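Local atomic coordinates of neural cell adhesion molecule 1 (Homo sapiens, PDB entry 2HAZ), a protein that takes part in cell adhesion and carries, in its first fibronectin type III repeat, an alpha-helix critical for polysialylation of N-glycans. Residues V35-Y40 / L83-G88; Y40-R45 / K55-K60. All blocks are in the same frame, centred on the assembly; numbering follows the deposited sequence.

Interaction 1: residues V35-Y40 / L83-G88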
# COMPACT_ATOMS: atom_id res chain seq x y z
N VAL A 35 12.88 14.75 -2.26
CA VAL A 35 11.80 15.35 -3.06
C VAL A 35 10.46 14.70 -2.69
O VAL A 35 10.45 13.54 -2.28
CB VAL A 35 12.06 15.24 -4.60
CG1 VAL A 35 13.23 16.14 -5.03
CG2 VAL A 35 12.29 13.80 -5.03
N PRO A 36 9.34 15.45 -2.83
CA PRO A 36 7.98 15.11 -2.35
C PRO A 36 7.32 13.83 -2.89
O PRO A 36 7.43 13.53 -4.07
CB PRO A 36 7.14 16.32 -2.81
CG PRO A 36 7.93 16.90 -3.96
CD PRO A 36 9.35 16.75 -3.51
N ILE A 37 6.59 13.13 -2.02
CA ILE A 37 5.78 11.98 -2.45
C ILE A 37 4.66 12.38 -3.42
O ILE A 37 3.89 13.31 -3.15
CB ILE A 37 5.16 11.23 -1.24
CG1 ILE A 37 6.20 10.98 -0.15
CG2 ILE A 37 4.46 9.94 -1.71
CD1 ILE A 37 7.47 10.33 -0.61
N LEU A 38 4.57 11.66 -4.53
CA LEU A 38 3.63 11.98 -5.61
C LEU A 38 2.42 11.04 -5.66
O LEU A 38 1.29 11.46 -5.93
CB LEU A 38 4.34 11.91 -6.96
CG LEU A 38 5.58 12.75 -7.28
CD1 LEU A 38 6.03 12.44 -8.69
CD2 LEU A 38 5.26 14.21 -7.13
N LYS A 39 2.68 9.75 -5.44
CA LYS A 39 1.66 8.71 -5.48
C LYS A 39 2.06 7.62 -4.53
O LYS A 39 3.23 7.52 -4.14
CB LYS A 39 1.55 8.10 -6.89
CG LYS A 39 0.95 8.99 -7.95
CD LYS A 39 0.66 8.17 -9.21
CE LYS A 39 0.16 9.04 -10.38
NZ LYS A 39 -0.93 9.99 -10.00
N TYR A 40 1.09 6.78 -4.18
CA TYR A 40 1.37 5.50 -3.54
C TYR A 40 1.02 4.34 -4.45
O TYR A 40 0.07 4.41 -5.25
CB TYR A 40 0.66 5.36 -2.19
CG TYR A 40 1.24 6.26 -1.13
CD1 TYR A 40 2.30 5.84 -0.32
CD2 TYR A 40 0.73 7.54 -0.93
CE1 TYR A 40 2.84 6.68 0.66
CE2 TYR A 40 1.26 8.39 0.05
CZ TYR A 40 2.31 7.95 0.83
OH TYR A 40 2.82 8.79 1.79
N LEU A 83 2.98 -1.53 0.50
CA LEU A 83 2.88 -0.18 -0.03
C LEU A 83 4.25 0.39 -0.31
O LEU A 83 5.18 0.17 0.46
CB LEU A 83 2.25 0.76 0.99
CG LEU A 83 0.75 0.80 1.27
CD1 LEU A 83 0.55 1.94 2.24
CD2 LEU A 83 -0.05 1.05 -0.00
N ALA A 84 4.32 1.17 -1.38
CA ALA A 84 5.51 1.95 -1.73
C ALA A 84 5.06 3.36 -2.13
O ALA A 84 3.97 3.54 -2.68
CB ALA A 84 6.25 1.30 -2.88
N ALA A 85 5.91 4.34 -1.80
CA ALA A 85 5.74 5.73 -2.20
C ALA A 85 6.53 5.99 -3.47
O ALA A 85 7.66 5.49 -3.64
CB ALA A 85 6.23 6.68 -1.11
N LEU A 86 5.92 6.77 -4.34
CA LEU A 86 6.57 7.25 -5.55
C LEU A 86 6.93 8.72 -5.39
O LEU A 86 6.06 9.53 -5.04
CB LEU A 86 5.62 7.11 -6.75
CG LEU A 86 6.14 7.48 -8.14
CD1 LEU A 86 7.03 6.38 -8.72
CD2 LEU A 86 4.98 7.72 -9.05
N ASN A 87 8.20 9.06 -5.63
CA ASN A 87 8.54 10.48 -5.86
C ASN A 87 9.11 10.72 -7.27
O ASN A 87 9.07 9.81 -8.11
CB ASN A 87 9.43 11.10 -4.75
CG ASN A 87 10.85 10.56 -4.72
OD1 ASN A 87 11.30 9.77 -5.59
ND2 ASN A 87 11.59 10.96 -3.69
N GLY A 88 9.62 11.93 -7.50
CA GLY A 88 10.20 12.31 -8.78
C GLY A 88 11.34 11.43 -9.27
O GLY A 88 11.59 11.37 -10.48
O HOH W 1 9.07 14.31 -6.16
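At the Tyr-40 ring, CB of Ala-85 approaches CE1 obliquely at 3.8 Å, while one face carries CG2 of Ile-37, from the same segment as the ring, 3.8 Å above its plane and offset toward the rim. CB of Ala-85 touches this CG2 as well, on the side of the sheet where Phe-26 stands edge-to-face to Tyr-40. The other flat group, the amide of Asn-87, crosses the Val-35 side chain at about a right angle; its CG lies between the backbone N and the carbonyl carbon (chi1 70°), beside Val-35. ND2 donates to O of Val-35 at 3.2 Å, arriving from above the carbonyl plane, 41° out of it.

Between these ends, O of Leu-86 takes a nearly straight bond of 2.6 Å from N of Leu-38 and a weak one of 3.4 Å from N of Lys-39. Two consecutive residues facing Leu-86 make a classic beta bulge. N of Leu-86 returns a bond to O of Lys-39 at 2.8 Å. Farther on, one water donates to O of Pro-36 and accepts from N of Gly-88. The buried Asn-87 amide is satisfied at both polar atoms, ND2 by O of Val-35 and O of Asp-5, OD1 by N of Lys-89, which fixes its rotation.

Interaction 2: residues Y40-R45 / K55-K60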
# COMPACT_ATOMS: atom_id res chain seq x y z
N TYR A 40 1.09 6.78 -4.18
CA TYR A 40 1.37 5.50 -3.54
C TYR A 40 1.02 4.34 -4.45
O TYR A 40 0.07 4.41 -5.25
CB TYR A 40 0.66 5.36 -2.19
CG TYR A 40 1.24 6.26 -1.13
CD1 TYR A 40 2.30 5.84 -0.32
CD2 TYR A 40 0.73 7.54 -0.93
CE1 TYR A 40 2.84 6.68 0.66
CE2 TYR A 40 1.26 8.39 0.05
CZ TYR A 40 2.31 7.95 0.83
OH TYR A 40 2.82 8.79 1.79
N LYS A 41 1.77 3.26 -4.32
CA LYS A 41 1.41 2.02 -5.01
C LYS A 41 1.11 0.95 -3.97
O LYS A 41 1.93 0.66 -3.10
CB LYS A 41 2.55 1.58 -5.93
CG LYS A 41 2.21 0.39 -6.84
CD LYS A 41 3.48 -0.05 -7.55
CE LYS A 41 3.23 -1.04 -8.64
NZ LYS A 41 4.56 -1.43 -9.23
N ALA A 42 -0.09 0.39 -4.04
CA ALA A 42 -0.41 -0.81 -3.29
C ALA A 42 -0.28 -2.03 -4.18
O ALA A 42 -0.77 -2.03 -5.30
CB ALA A 42 -1.83 -0.75 -2.73
N GLU A 43 0.40 -3.05 -3.67
CA GLU A 43 0.47 -4.37 -4.28
C GLU A 43 -0.12 -5.40 -3.32
O GLU A 43 0.21 -5.40 -2.11
CB GLU A 43 1.92 -4.72 -4.60
CG GLU A 43 2.64 -3.68 -5.44
CD GLU A 43 4.07 -4.06 -5.73
OE1 GLU A 43 4.96 -3.70 -4.91
OE2 GLU A 43 4.31 -4.72 -6.77
N TRP A 44 -0.98 -6.29 -3.83
CA TRP A 44 -1.55 -7.34 -2.97
C TRP A 44 -1.59 -8.67 -3.71
O TRP A 44 -1.63 -8.70 -4.94
CB TRP A 44 -2.95 -6.97 -2.44
CG TRP A 44 -4.00 -6.75 -3.51
CD1 TRP A 44 -4.88 -7.68 -4.01
CD2 TRP A 44 -4.25 -5.54 -4.24
NE1 TRP A 44 -5.69 -7.10 -4.96
CE2 TRP A 44 -5.32 -5.79 -5.11
CE3 TRP A 44 -3.70 -4.25 -4.18
CZ2 TRP A 44 -5.83 -4.80 -5.99
CZ3 TRP A 44 -4.20 -3.27 -5.04
CH2 TRP A 44 -5.27 -3.55 -5.92
N ARG A 45 -1.57 -9.76 -2.95
CA ARG A 45 -1.76 -11.08 -3.53
C ARG A 45 -2.34 -12.06 -2.52
O ARG A 45 -2.04 -11.97 -1.31
CB ARG A 45 -0.46 -11.62 -4.11
CG ARG A 45 0.66 -11.73 -3.14
CD ARG A 45 1.73 -12.76 -3.52
NE ARG A 45 2.59 -12.94 -2.35
CZ ARG A 45 2.58 -14.00 -1.55
NH1 ARG A 45 1.80 -15.05 -1.80
NH2 ARG A 45 3.39 -14.02 -0.49
N LYS A 55 -2.24 -1.18 -7.79
CA LYS A 55 -2.99 0.03 -8.09
C LYS A 55 -2.29 1.29 -7.55
O LYS A 55 -1.71 1.27 -6.47
CB LYS A 55 -4.41 -0.05 -7.52
CG LYS A 55 -5.28 1.10 -7.94
CD LYS A 55 -6.72 0.98 -7.46
CE LYS A 55 -7.60 1.93 -8.30
NZ LYS A 55 -8.87 2.20 -7.53
N TRP A 56 -2.38 2.37 -8.31
CA TRP A 56 -1.85 3.68 -7.91
C TRP A 56 -2.89 4.50 -7.15
O TRP A 56 -4.09 4.42 -7.43
CB TRP A 56 -1.40 4.46 -9.16
CG TRP A 56 -0.24 3.84 -9.88
CD1 TRP A 56 -0.29 3.14 -11.04
CD2 TRP A 56 1.13 3.88 -9.47
NE1 TRP A 56 0.98 2.73 -11.40
CE2 TRP A 56 1.87 3.16 -10.46
CE3 TRP A 56 1.81 4.44 -8.38
CZ2 TRP A 56 3.27 3.01 -10.38
CZ3 TRP A 56 3.22 4.29 -8.31
CH2 TRP A 56 3.91 3.57 -9.30
N TYR A 57 -2.40 5.31 -6.20
CA TYR A 57 -3.22 6.21 -5.38
C TYR A 57 -2.54 7.55 -5.25
O TYR A 57 -1.33 7.64 -5.04
CB TYR A 57 -3.43 5.62 -3.98
CG TYR A 57 -4.08 4.27 -3.99
CD1 TYR A 57 -5.46 4.14 -3.87
CD2 TYR A 57 -3.30 3.11 -4.12
CE1 TYR A 57 -6.06 2.88 -3.89
CE2 TYR A 57 -3.89 1.86 -4.15
CZ TYR A 57 -5.26 1.75 -4.04
OH TYR A 57 -5.87 0.52 -4.06
N ASP A 58 -3.34 8.61 -5.36
CA ASP A 58 -2.86 9.98 -5.14
C ASP A 58 -2.34 10.16 -3.73
O ASP A 58 -2.99 9.73 -2.77
CB ASP A 58 -3.98 10.98 -5.36
CG ASP A 58 -4.62 10.86 -6.70
OD1 ASP A 58 -3.90 10.72 -7.73
OD2 ASP A 58 -5.88 10.92 -6.74
N ALA A 59 -1.19 10.82 -3.60
CA ALA A 59 -0.55 11.02 -2.31
C ALA A 59 -1.38 11.91 -1.38
O ALA A 59 -1.45 11.65 -0.17
CB ALA A 59 0.86 11.59 -2.49
N LYS A 60 -2.01 12.93 -1.94
CA LYS A 60 -2.73 13.89 -1.10
C LYS A 60 -3.89 13.27 -0.33
O LYS A 60 -3.95 13.39 0.88
CB LYS A 60 -3.21 15.10 -1.89
CG LYS A 60 -3.59 16.24 -0.96
CD LYS A 60 -4.44 17.24 -1.67
CE LYS A 60 -4.75 18.41 -0.77
NZ LYS A 60 -5.42 19.46 -1.57
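Lys-41 has CG anti to its backbone N (chi1 -172°), and the extended chain beyond passes the rim of the six-membered ring of Trp-56, a residue whose own CG lies anti to the carbonyl carbon (chi1 -65°). The two side chains cross obliquely. CB of Lys-41 sits 4.1 Å from the centroid of the six-membered ring and 28° off its normal, which makes a CH-pi contact over the face; farther along, CD of Lys-41 lies beside CH2 of Trp-56 at 4.0 Å. On the other side of the strands, CB of Ala-42 touches CE2 of Tyr-57 at 3.6 Å, and the Tyr-57 hydroxyl bonds to O of Thr-69 in the facing sheet. CB of Lys-55 lies at the edge of the Trp-44 ring, 3.9 Å from CH2.

Four backbone bonds fix the register. Tyr-40 and Tyr-57 exchange N-to-O bonds as a hydrogen-bonded pair, as do Ala-42 and Lys-55, with Lys-41 and Trp-56 the non-hydrogen-bonded pair between them. Past Tyr-57, the Tyr-40 ring has CA of Ala-59 at its edge, 4.0 Å from CD2, where helix 59-65 begins. The arrangement is an antiparallel beta hairpin of strands 39-46 and 53-58, at one margin of the four-stranded sheet of the fibronectin type III beta sandwich.

How the interactions relate
Interactions 1 and 2 lie on opposite edges of strand 39-46, with their centres about 10 Å apart, and share Tyr-40, whose backbone is paired with Tyr-57 on one edge and Ala-85 on the other. The strand order 53-58, 39-46, 78-87 follows: O of Ala-84 in 83-88 is 2.8 Å from N of Lys-41 in 40-45, a probable hydrogen bond that continues the sheet from one contact into the other. Ala-59 joins them again, its CB 3.5 Å from O of Ile-37. Along the chain, interaction 2 is nested within the loop that interaction 1 closes. The sodium ion is bound by Asp-13 and Asp-27, which belong to neither contact, and lies about 12 Å from the Tyr-40 side chain.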